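Local coordinates for 5-formaminoimidazole-4-carboxamide-1-(Beta)-D-ribofuranosyl 5'-monophosphate synthetase (Thermococcus kodakarensis, PDB 2PBZ), which binds ATP and is probably a magnesium- or manganese-dependent ligase that forms a carbon-nitrogen bond in purine (IMP) biosynthesis, at residues 21-26 and 297-302; 28-33 and 47-52; 167-172 and 254-259. All coordinates share one frame; numbering follows the deposited sequence.

Contact 1 (21-26 and 297-302)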
loop_
_atom_site.group_PDB
_atom_site.type_symbol
_atom_site.label_atom_id
_atom_site.label_comp_id
_atom_site.label_asym_id
_atom_site.label_seq_id
_atom_site.Cartn_x
_atom_site.Cartn_y
_atom_site.Cartn_z
ATOM N N LYS A 21 -18.153 -14.873 -6.386
ATOM C CA LYS A 21 -19.057 -15.216 -5.303
ATOM C C LYS A 21 -19.695 -13.928 -4.800
ATOM O O LYS A 21 -20.769 -13.946 -4.209
ATOM C CB LYS A 21 -18.286 -15.917 -4.176
ATOM C CG LYS A 21 -19.071 -16.086 -2.864
ATOM C CD LYS A 21 -18.131 -16.028 -1.622
ATOM C CE LYS A 21 -18.881 -15.726 -0.300
ATOM N NZ LYS A 21 -17.961 -15.512 0.871
ATOM N N LYS A 22 -19.030 -12.802 -5.046
ATOM C CA LYS A 22 -19.533 -11.498 -4.616
ATOM C C LYS A 22 -20.644 -11.019 -5.539
ATOM O O LYS A 22 -21.574 -10.340 -5.106
ATOM C CB LYS A 22 -18.401 -10.471 -4.611
ATOM C CG LYS A 22 -18.348 -9.581 -3.384
ATOM C CD LYS A 22 -17.955 -10.367 -2.158
ATOM C CE LYS A 22 -17.520 -9.447 -1.019
ATOM N NZ LYS A 22 -16.190 -8.779 -1.293
ATOM N N GLU A 23 -20.542 -11.374 -6.814
ATOM C CA GLU A 23 -21.547 -10.987 -7.793
ATOM C C GLU A 23 -22.663 -12.018 -7.863
ATOM O O GLU A 23 -23.503 -11.983 -8.760
ATOM C CB GLU A 23 -20.909 -10.816 -9.169
ATOM C CG GLU A 23 -20.067 -9.564 -9.303
ATOM C CD GLU A 23 -20.881 -8.314 -9.088
ATOM O OE1 GLU A 23 -21.917 -8.176 -9.769
ATOM O OE2 GLU A 23 -20.494 -7.471 -8.245
ATOM N N GLY A 24 -22.652 -12.942 -6.908
ATOM C CA GLY A 24 -23.682 -13.964 -6.855
ATOM C C GLY A 24 -23.471 -15.208 -7.694
ATOM O O GLY A 24 -24.334 -16.092 -7.708
ATOM N N PHE A 25 -22.346 -15.289 -8.398
ATOM C CA PHE A 25 -22.060 -16.461 -9.217
ATOM C C PHE A 25 -21.607 -17.634 -8.384
ATOM O O PHE A 25 -21.205 -17.474 -7.234
ATOM C CB PHE A 25 -20.980 -16.155 -10.245
ATOM C CG PHE A 25 -21.457 -15.321 -11.378
ATOM C CD1 PHE A 25 -21.053 -13.993 -11.502
ATOM C CD2 PHE A 25 -22.346 -15.856 -12.312
ATOM C CE1 PHE A 25 -21.531 -13.196 -12.547
ATOM C CE2 PHE A 25 -22.835 -15.080 -13.360
ATOM C CZ PHE A 25 -22.430 -13.741 -13.484
ATOM N N LYS A 26 -21.672 -18.818 -8.974
ATOM C CA LYS A 26 -21.253 -20.030 -8.292
ATOM C C LYS A 26 -19.780 -20.185 -8.608
ATOM O O LYS A 26 -19.322 -19.718 -9.642
ATOM C CB LYS A 26 -22.047 -21.237 -8.801
ATOM C CG LYS A 26 -22.608 -22.104 -7.690
ATOM C CD LYS A 26 -23.530 -21.292 -6.804
ATOM C CE LYS A 26 -24.037 -22.090 -5.611
ATOM N NZ LYS A 26 -24.846 -21.241 -4.668
ATOM N N GLU A 297 -19.131 -7.833 -15.050
ATOM C CA GLU A 297 -19.271 -7.724 -16.488
ATOM C C GLU A 297 -20.122 -8.902 -16.933
ATOM O O GLU A 297 -20.993 -8.780 -17.787
ATOM C CB GLU A 297 -17.902 -7.795 -17.164
ATOM C CG GLU A 297 -17.959 -7.552 -18.658
ATOM C CD GLU A 297 -18.184 -6.099 -18.991
ATOM O OE1 GLU A 297 -18.993 -5.430 -18.304
ATOM O OE2 GLU A 297 -17.553 -5.630 -19.947
ATOM N N LEU A 298 -19.852 -10.046 -16.328
ATOM C CA LEU A 298 -20.566 -11.264 -16.625
ATOM C C LEU A 298 -22.030 -11.110 -16.226
ATOM O O LEU A 298 -22.930 -11.347 -17.028
ATOM C CB LEU A 298 -19.922 -12.407 -15.859
ATOM C CG LEU A 298 -19.957 -13.807 -16.461
ATOM C CD1 LEU A 298 -19.501 -13.766 -17.917
ATOM C CD2 LEU A 298 -19.064 -14.722 -15.634
ATOM N N ARG A 299 -22.272 -10.690 -14.992
ATOM C CA ARG A 299 -23.640 -10.530 -14.509
ATOM C C ARG A 299 -24.428 -9.519 -15.338
ATOM O O ARG A 299 -25.621 -9.692 -15.569
ATOM C CB ARG A 299 -23.643 -10.083 -13.054
ATOM C CG ARG A 299 -24.967 -10.316 -12.359
ATOM C CD ARG A 299 -25.055 -9.478 -11.108
ATOM N NE ARG A 299 -24.907 -8.070 -11.455
ATOM C CZ ARG A 299 -25.774 -7.114 -11.120
ATOM N NH1 ARG A 299 -26.860 -7.412 -10.417
ATOM N NH2 ARG A 299 -25.562 -5.860 -11.514
ATOM N N LEU A 300 -23.764 -8.450 -15.769
ATOM C CA LEU A 300 -24.436 -7.447 -16.570
ATOM C C LEU A 300 -24.848 -8.047 -17.898
ATOM O O LEU A 300 -25.930 -7.778 -18.394
ATOM C CB LEU A 300 -23.523 -6.251 -16.821
ATOM C CG LEU A 300 -23.338 -5.307 -15.647
ATOM C CD1 LEU A 300 -22.460 -4.152 -16.080
ATOM C CD2 LEU A 300 -24.701 -4.807 -15.172
ATOM N N ALA A 301 -23.972 -8.859 -18.473
ATOM C CA ALA A 301 -24.272 -9.500 -19.736
ATOM C C ALA A 301 -25.461 -10.461 -19.579
ATOM O O ALA A 301 -26.345 -10.512 -20.430
ATOM C CB ALA A 301 -23.042 -10.242 -20.241
ATOM N N GLU A 302 -25.483 -11.208 -18.481
ATOM C CA GLU A 302 -26.561 -12.150 -18.207
ATOM C C GLU A 302 -27.911 -11.456 -18.223
ATOM O O GLU A 302 -28.834 -11.858 -18.948
ATOM C CB GLU A 302 -26.381 -12.767 -16.826
ATOM C CG GLU A 302 -25.124 -13.556 -16.670
ATOM C CD GLU A 302 -25.188 -14.868 -17.411
ATOM O OE1 GLU A 302 -25.492 -14.845 -18.636
ATOM O OE2 GLU A 302 -24.939 -15.913 -16.763
#

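Contact 2 (28-33 and 47-52)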
loop_
_atom_site.group_PDB
_atom_site.type_symbol
_atom_site.label_atom_id
_atom_site.label_comp_id
_atom_site.label_asym_id
_atom_site.label_seq_id
_atom_site.Cartn_x
_atom_site.Cartn_y
_atom_site.Cartn_z
ATOM N N ARG A 28 -16.107 -22.594 -8.949
ATOM C CA ARG A 28 -15.423 -23.864 -9.186
ATOM C C ARG A 28 -13.933 -23.643 -9.399
ATOM O O ARG A 28 -13.527 -22.921 -10.305
ATOM C CB ARG A 28 -15.964 -24.595 -10.402
ATOM C CG ARG A 28 -15.080 -25.763 -10.829
ATOM C CD ARG A 28 -15.613 -26.439 -12.063
ATOM N NE ARG A 28 -16.944 -26.990 -11.842
ATOM C CZ ARG A 28 -17.831 -27.202 -12.809
ATOM N NH1 ARG A 28 -17.514 -26.900 -14.060
ATOM N NH2 ARG A 28 -19.030 -27.698 -12.527
ATOM N N LEU A 29 -13.117 -24.297 -8.581
ATOM C CA LEU A 29 -11.678 -24.156 -8.678
ATOM C C LEU A 29 -10.980 -25.468 -8.985
ATOM O O LEU A 29 -11.254 -26.472 -8.348
ATOM C CB LEU A 29 -11.130 -23.596 -7.363
ATOM C CG LEU A 29 -9.628 -23.327 -7.302
ATOM C CD1 LEU A 29 -9.308 -22.143 -8.192
ATOM C CD2 LEU A 29 -9.194 -23.059 -5.878
ATOM N N TYR A 30 -10.086 -25.451 -9.970
ATOM C CA TYR A 30 -9.304 -26.627 -10.332
ATOM C C TYR A 30 -7.977 -26.439 -9.610
ATOM O O TYR A 30 -7.275 -25.466 -9.861
ATOM C CB TYR A 30 -9.034 -26.667 -11.831
ATOM C CG TYR A 30 -10.201 -27.042 -12.698
ATOM C CD1 TYR A 30 -11.356 -26.276 -12.715
ATOM C CD2 TYR A 30 -10.130 -28.147 -13.534
ATOM C CE1 TYR A 30 -12.422 -26.598 -13.556
ATOM C CE2 TYR A 30 -11.187 -28.484 -14.382
ATOM C CZ TYR A 30 -12.328 -27.702 -14.392
ATOM O OH TYR A 30 -13.347 -27.991 -15.262
ATOM N N VAL A 31 -7.629 -27.365 -8.722
ATOM C CA VAL A 31 -6.406 -27.254 -7.940
ATOM C C VAL A 31 -5.683 -28.594 -7.842
ATOM O O VAL A 31 -6.295 -29.649 -7.978
ATOM C CB VAL A 31 -6.739 -26.752 -6.510
ATOM C CG1 VAL A 31 -7.515 -27.826 -5.762
ATOM C CG2 VAL A 31 -5.476 -26.393 -5.751
ATOM N N SER A 32 -4.377 -28.552 -7.595
ATOM C CA SER A 32 -3.600 -29.775 -7.468
ATOM C C SER A 32 -3.640 -30.286 -6.031
ATOM O O SER A 32 -3.994 -29.556 -5.101
ATOM C CB SER A 32 -2.151 -29.544 -7.893
ATOM O OG SER A 32 -1.500 -28.625 -7.044
ATOM N N PRO A 33 -3.280 -31.558 -5.832
ATOM C CA PRO A 33 -3.301 -32.109 -4.478
ATOM C C PRO A 33 -2.423 -31.350 -3.483
ATOM O O PRO A 33 -2.832 -31.116 -2.350
ATOM C CB PRO A 33 -2.868 -33.557 -4.687
ATOM C CG PRO A 33 -1.999 -33.472 -5.912
ATOM C CD PRO A 33 -2.785 -32.548 -6.799
ATOM N N ASP A 47 -17.334 -25.645 -5.851
ATOM C CA ASP A 47 -16.903 -26.929 -6.397
ATOM C C ASP A 47 -15.391 -26.935 -6.535
ATOM O O ASP A 47 -14.842 -26.113 -7.234
ATOM C CB ASP A 47 -17.564 -27.170 -7.763
ATOM C CG ASP A 47 -17.145 -28.491 -8.400
ATOM O OD1 ASP A 47 -16.659 -29.383 -7.671
ATOM O OD2 ASP A 47 -17.319 -28.650 -9.632
ATOM N N LEU A 48 -14.723 -27.864 -5.864
ATOM C CA LEU A 48 -13.270 -27.947 -5.916
ATOM C C LEU A 48 -12.800 -29.193 -6.652
ATOM O O LEU A 48 -12.852 -30.298 -6.124
ATOM C CB LEU A 48 -12.684 -27.938 -4.501
ATOM C CG LEU A 48 -11.164 -27.861 -4.382
ATOM C CD1 LEU A 48 -10.653 -26.510 -4.910
ATOM C CD2 LEU A 48 -10.780 -28.043 -2.924
ATOM N N VAL A 49 -12.321 -28.996 -7.872
ATOM C CA VAL A 49 -11.848 -30.078 -8.722
ATOM C C VAL A 49 -10.352 -30.314 -8.578
ATOM O O VAL A 49 -9.551 -29.609 -9.177
ATOM C CB VAL A 49 -12.150 -29.762 -10.204
ATOM C CG1 VAL A 49 -11.820 -30.954 -11.068
ATOM C CG2 VAL A 49 -13.597 -29.358 -10.359
ATOM N N VAL A 50 -9.974 -31.316 -7.795
ATOM C CA VAL A 50 -8.559 -31.626 -7.605
ATOM C C VAL A 50 -8.034 -32.410 -8.794
ATOM O O VAL A 50 -8.741 -33.267 -9.314
ATOM C CB VAL A 50 -8.334 -32.477 -6.356
ATOM C CG1 VAL A 50 -6.855 -32.619 -6.090
ATOM C CG2 VAL A 50 -9.052 -31.857 -5.177
ATOM N N ALA A 51 -6.801 -32.129 -9.211
ATOM C CA ALA A 51 -6.202 -32.820 -10.345
ATOM C C ALA A 51 -4.684 -32.666 -10.433
ATOM O O ALA A 51 -4.137 -31.636 -10.060
ATOM C CB ALA A 51 -6.840 -32.332 -11.636
ATOM N N GLU A 52 -4.011 -33.696 -10.932
ATOM C CA GLU A 52 -2.562 -33.653 -11.092
ATOM C C GLU A 52 -2.224 -32.581 -12.139
ATOM O O GLU A 52 -1.335 -31.755 -11.935
ATOM C CB GLU A 52 -2.031 -35.010 -11.575
ATOM C CG GLU A 52 -2.420 -36.228 -10.725
ATOM C CD GLU A 52 -1.896 -36.169 -9.277
ATOM O OE1 GLU A 52 -0.826 -35.538 -9.034
ATOM O OE2 GLU A 52 -2.553 -36.765 -8.383
#

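Contact 3 (167-172 and 254-259). With ATP (adenosine-5'-triphosphate), chain D.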
loop_
_atom_site.group_PDB
_atom_site.type_symbol
_atom_site.label_atom_id
_atom_site.label_comp_id
_atom_site.label_asym_id
_atom_site.label_seq_id
_atom_site.Cartn_x
_atom_site.Cartn_y
_atom_site.Cartn_z
ATOM N N PRO A 167 16.548 3.227 -14.952
ATOM C CA PRO A 167 16.252 3.190 -13.514
ATOM C C PRO A 167 15.088 4.128 -13.252
ATOM O O PRO A 167 15.031 5.206 -13.839
ATOM C CB PRO A 167 17.547 3.698 -12.874
ATOM C CG PRO A 167 18.570 3.753 -14.060
ATOM C CD PRO A 167 17.693 4.105 -15.213
ATOM N N GLY A 168 14.127 3.733 -12.428
ATOM C CA GLY A 168 13.053 4.675 -12.173
ATOM C C GLY A 168 11.639 4.157 -12.169
ATOM O O GLY A 168 10.946 4.218 -13.174
ATOM N N VAL A 169 11.210 3.674 -11.013
ATOM C CA VAL A 169 9.875 3.150 -10.817
ATOM C C VAL A 169 9.191 2.504 -12.020
ATOM O O VAL A 169 9.003 3.107 -13.094
ATOM C CB VAL A 169 8.928 4.229 -10.235
ATOM C CG1 VAL A 169 8.710 5.338 -11.223
ATOM C CG2 VAL A 169 7.607 3.581 -9.848
ATOM N N TYR A 170 8.812 1.250 -11.809
ATOM C CA TYR A 170 8.124 0.470 -12.813
ATOM C C TYR A 170 6.666 0.376 -12.412
ATOM O O TYR A 170 6.318 -0.119 -11.339
ATOM C CB TYR A 170 8.785 -0.901 -12.953
ATOM C CG TYR A 170 10.021 -0.785 -13.805
ATOM C CD1 TYR A 170 11.147 -0.104 -13.338
ATOM C CD2 TYR A 170 10.019 -1.220 -15.132
ATOM C CE1 TYR A 170 12.233 0.152 -14.173
ATOM C CE2 TYR A 170 11.100 -0.964 -15.974
ATOM C CZ TYR A 170 12.200 -0.275 -15.493
ATOM O OH TYR A 170 13.244 0.020 -16.338
ATOM N N LEU A 171 5.825 0.890 -13.302
ATOM C CA LEU A 171 4.396 0.952 -13.087
ATOM C C LEU A 171 3.608 0.012 -13.968
ATOM O O LEU A 171 3.850 -0.102 -15.162
ATOM C CB LEU A 171 3.942 2.388 -13.316
ATOM C CG LEU A 171 4.716 3.381 -12.443
ATOM C CD1 LEU A 171 4.515 4.795 -12.990
ATOM C CD2 LEU A 171 4.257 3.271 -10.987
ATOM N N TYR A 172 2.643 -0.649 -13.356
ATOM C CA TYR A 172 1.814 -1.596 -14.066
ATOM C C TYR A 172 0.374 -1.096 -14.037
ATOM O O TYR A 172 -0.318 -1.192 -13.027
ATOM C CB TYR A 172 1.976 -2.980 -13.423
ATOM C CG TYR A 172 3.417 -3.425 -13.415
ATOM C CD1 TYR A 172 4.342 -2.823 -12.561
ATOM C CD2 TYR A 172 3.889 -4.355 -14.338
ATOM C CE1 TYR A 172 5.707 -3.125 -12.639
ATOM C CE2 TYR A 172 5.258 -4.671 -14.420
ATOM C CZ TYR A 172 6.163 -4.046 -13.572
ATOM O OH TYR A 172 7.514 -4.313 -13.678
ATOM N N PHE A 254 5.104 -0.194 -17.824
ATOM C CA PHE A 254 5.973 0.930 -18.144
ATOM C C PHE A 254 7.148 1.139 -17.236
ATOM O O PHE A 254 7.179 0.680 -16.104
ATOM C CB PHE A 254 5.201 2.252 -18.127
ATOM C CG PHE A 254 4.196 2.394 -19.216
ATOM C CD1 PHE A 254 2.849 2.096 -18.987
ATOM C CD2 PHE A 254 4.581 2.878 -20.464
ATOM C CE1 PHE A 254 1.900 2.292 -19.998
ATOM C CE2 PHE A 254 3.643 3.079 -21.477
ATOM C CZ PHE A 254 2.306 2.789 -21.245
ATOM N N ALA A 255 8.095 1.901 -17.753
ATOM C CA ALA A 255 9.290 2.277 -17.031
ATOM C C ALA A 255 9.165 3.792 -17.020
ATOM O O ALA A 255 9.138 4.414 -18.085
ATOM C CB ALA A 255 10.526 1.857 -17.798
ATOM N N TYR A 256 9.047 4.398 -15.844
ATOM C CA TYR A 256 8.929 5.847 -15.814
ATOM C C TYR A 256 10.297 6.505 -15.617
ATOM O O TYR A 256 10.898 6.435 -14.541
ATOM C CB TYR A 256 7.952 6.297 -14.732
ATOM C CG TYR A 256 7.536 7.732 -14.910
ATOM C CD1 TYR A 256 6.891 8.148 -16.071
ATOM C CD2 TYR A 256 7.824 8.685 -13.947
ATOM C CE1 TYR A 256 6.545 9.482 -16.274
ATOM C CE2 TYR A 256 7.483 10.032 -14.139
ATOM C CZ TYR A 256 6.841 10.423 -15.312
ATOM O OH TYR A 256 6.509 11.746 -15.520
ATOM N N ASP A 257 10.768 7.125 -16.696
ATOM C CA ASP A 257 12.063 7.823 -16.793
ATOM C C ASP A 257 11.733 9.228 -16.363
ATOM O O ASP A 257 12.525 9.943 -15.779
ATOM C CB ASP A 257 12.475 7.892 -18.274
ATOM C CG ASP A 257 13.884 7.422 -18.531
ATOM O OD1 ASP A 257 14.319 7.529 -19.703
ATOM O OD2 ASP A 257 14.546 6.942 -17.587
ATOM N N GLY A 258 10.507 9.582 -16.708
ATOM C CA GLY A 258 9.963 10.897 -16.480
ATOM C C GLY A 258 9.342 11.120 -17.838
ATOM O O GLY A 258 8.940 12.231 -18.174
ATOM N N SER A 259 9.272 10.039 -18.625
ATOM C CA SER A 259 8.719 10.107 -19.977
ATOM C C SER A 259 8.109 8.822 -20.552
ATOM O O SER A 259 8.039 8.690 -21.784
ATOM C CB SER A 259 9.786 10.575 -20.962
ATOM O OG SER A 259 10.699 9.527 -21.223
HETATM P PG ATP D . 7.811 -12.556 -17.601
HETATM O O1G ATP D . 7.802 -12.186 -19.079
HETATM O O2G ATP D . 8.411 -14.093 -17.447
HETATM O O3G ATP D . 6.289 -12.498 -16.990
HETATM P PB ATP D . 8.194 -9.967 -16.909
HETATM O O1B ATP D . 8.192 -9.554 -18.333
HETATM O O2B ATP D . 6.694 -9.871 -16.293
HETATM O O3B ATP D . 8.757 -11.500 -16.778
HETATM P PA ATP D . 8.956 -7.441 -15.946
HETATM O O1A ATP D . 7.627 -7.104 -15.387
HETATM O O2A ATP D . 9.136 -6.774 -17.397
HETATM O O3A ATP D . 9.222 -9.075 -16.035
HETATM O "O5'" ATP D . 10.139 -6.990 -14.950
HETATM C "C5'" ATP D . 10.072 -5.633 -14.636
HETATM C "C4'" ATP D . 11.225 -5.425 -13.662
HETATM O "O4'" ATP D . 12.521 -5.743 -14.269
HETATM C "C3'" ATP D . 11.282 -3.995 -13.127
HETATM O "O3'" ATP D . 11.106 -4.017 -11.733
HETATM C "C2'" ATP D . 12.637 -3.445 -13.513
HETATM O "O2'" ATP D . 13.392 -3.114 -12.332
HETATM C "C1'" ATP D . 13.322 -4.539 -14.354
HETATM N N9 ATP D . 13.413 -4.035 -15.743
HETATM C C8 ATP D . 12.603 -4.361 -16.813
HETATM N N7 ATP D . 12.976 -3.730 -17.876
HETATM C C5 ATP D . 14.044 -2.945 -17.572
HETATM C C6 ATP D . 14.883 -2.046 -18.304
HETATM N N6 ATP D . 14.641 -1.826 -19.663
HETATM N N1 ATP D . 15.907 -1.407 -17.638
HETATM C C2 ATP D . 16.149 -1.613 -16.329
HETATM N N3 ATP D . 15.383 -2.456 -15.618
HETATM C C4 ATP D . 14.348 -3.136 -16.196
#

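Contact 1 (21-26 and 297-302)
The ring of Phe25 meets helix 290-302 with both a face and an edge. Over one face, offset toward the rim, stands CD2 of Leu298, 4.1 Å above the ring plane, while the CB of the same leucine comes within 3.7 Å of Phe25 CZ. At the edge, in the ring plane, is the backbone N of Arg299, 3.4 Å from CZ. Arg299 CB also touches the ring, 3.8 Å from Phe25 CE1. Farther round, Glu302 OE2 lies near the ring plane at 4.1 Å from Phe25 CE2, its carboxylate turned 31° from the ring. The ring thus packs on one turn of the helix, against the side chain of Leu298, the backbone and CB of Arg299 and, more distantly, the carboxylate of Glu302.

A second, charged contact runs beside the apolar one. Glu23 OE1 lies 3.4 Å from Arg299 NE, but well out of the guanidinium plane, with the two flat groups 76° apart. No N-H points at the oxygen, and the attraction is one of charge alone. The stronger partners lie outside: Glu23 OE2 forms salt bridges with Arg292 and Arg296, and Arg299 NH1 with Glu303. Glu23 therefore reaches three arginines of one helix, a setting that would favour its ionised form.

The example illustrates how a short connection can join distant parts of a chain. Glu23 is the first residue to leave the helical conformation after helix 13-22, Gly24 turns the chain at positive phi, and Phe25 leads into strand 27-31. Val5 of the neighbouring strand 5-8 touches both Phe25 and Leu298, so helix 290-302 packs against the start of the parallel sheet as well as the end of helix 13-22.

Contact 2 (28-33 and 47-52)
Arg28 and Asp47, paired across the strands and so on one face of the sheet, both hold CG anti to the backbone N (chi1 168° and 179°), and their side chains run side by side. The arginine then bends at chi3, which places NE 2.8 Å from Asp47 OD2. This salt bridge is also a hydrogen bond, though not a flat one: the guanidinium and carboxylate planes are 90° apart, and OD2 is met on its anti side, somewhat out of the carboxylate plane. NH1 of the arginine has a further partner in Asp61.

On the same face, Val49 serves two neighbours. Its CG2 packs at 3.9 Å against Arg28 CG, and its CB sits over the middle of the Tyr30 ring, 4.2 Å from the ring centroid, in a CH-pi contact; the tyrosine OH is hydrogen-bonded to Asn59. The other face is aliphatic. There Leu48 CD1 nestles between two side chains of the partner strand, 3.8 Å from Leu29 CB and 3.5 Å from Val31 CG1.

Between the faces runs a ladder of backbone bonds. Leu29 N donates to Asp47 O, Val49 N to Leu29 O, Val31 N to Val49 O and Ala51 N to Val31 O. Each strand gives and receives in turn, as expected of a parallel pair, and CA-H...O contacts, such as Tyr30 CA to Val49 O, reach the same oxygens.

Strand 27-31, helix 36-40 and strand 47-50 make a beta-alpha-beta unit. Tyr39 of the helix touches Leu29 and Arg36 touches Val31; Leu17 of helix 13-22 also touches Leu29. With strand 5-8 completing a three-stranded parallel sheet, this is a worked example of the crossover on which Rossmann-like folds are built, consistent with a Rossmann-like N-terminal domain.

Contact 3 (167-172 and 254-259)
Tyr170 and Ala255 face each other as a non-hydrogen-bonded antiparallel pair in the five-stranded sheet of the ATP-grasp-like part of the protein, and here the sheet forms a wall of the nucleotide pocket. The tyrosine can be followed outward. Its CB lies near Phe254 O and the ribose. CG, placed anti to the carbonyl carbon (chi1 -80°), is 3.5 Å from ATP C3'. CD2 passes Phe254 O at 3.6 Å, whereas CD1 and CE1 lie under ATP C2'. CE2 touches Ala255 CB at 3.4 Å, and CZ lies between that methyl and ATP C4. At the tip, OH comes within 3.3 Å of ATP C6 and is hydrogen-bonded to Ile166 O, which helps to fix the ring.

The ring is therefore sandwiched: Ala255 CA makes a CH-pi contact over one face, toward the rim, and ATP C2' stands over the centre of the opposite face. The general lesson is that strand pairing can set a ligand-binding side chain in position.

That pairing continues one step along, where Leu171 N bonds to Phe254 O at 3.1 Å and Phe254 N to Leu171 O at 2.9 Å. Beyond the strand end, Tyr256 N points almost straight at Val169 O, 3.0 Å away. Val169 CG1 and Leu171 CD1 pack against Tyr256 CB; Val193 of the third subunit packs on Val169, and Val212 of that subunit on Leu171 and Tyr256. Tyr172, two residues after Tyr170, also reaches the nucleotide: its OH donates a hydrogen bond of 3.3 Å to ATP O1A, an oxygen near the edge of its ring.

How the contacts relate
Followed from the N terminus, the first segment met is 21-26, whose partner arrives only near the C terminus. Segment 28-33 follows almost at once, and after a short crossover 47-52 closes contact 2, a local loop within the N-terminal parallel sheet. Much later 167-172 opens contact 3, which 254-259 closes within the antiparallel sheet that lines the ATP pocket. Finally 297-302 returns to complete contact 1, so contact 1 encloses the other two, which follow one another in series; none cross. Contacts 2 and 3, with centres about 38 Å apart, each lie within one sheet, whereas contact 1 ties the N-terminal part to the C-terminal helix 290-302.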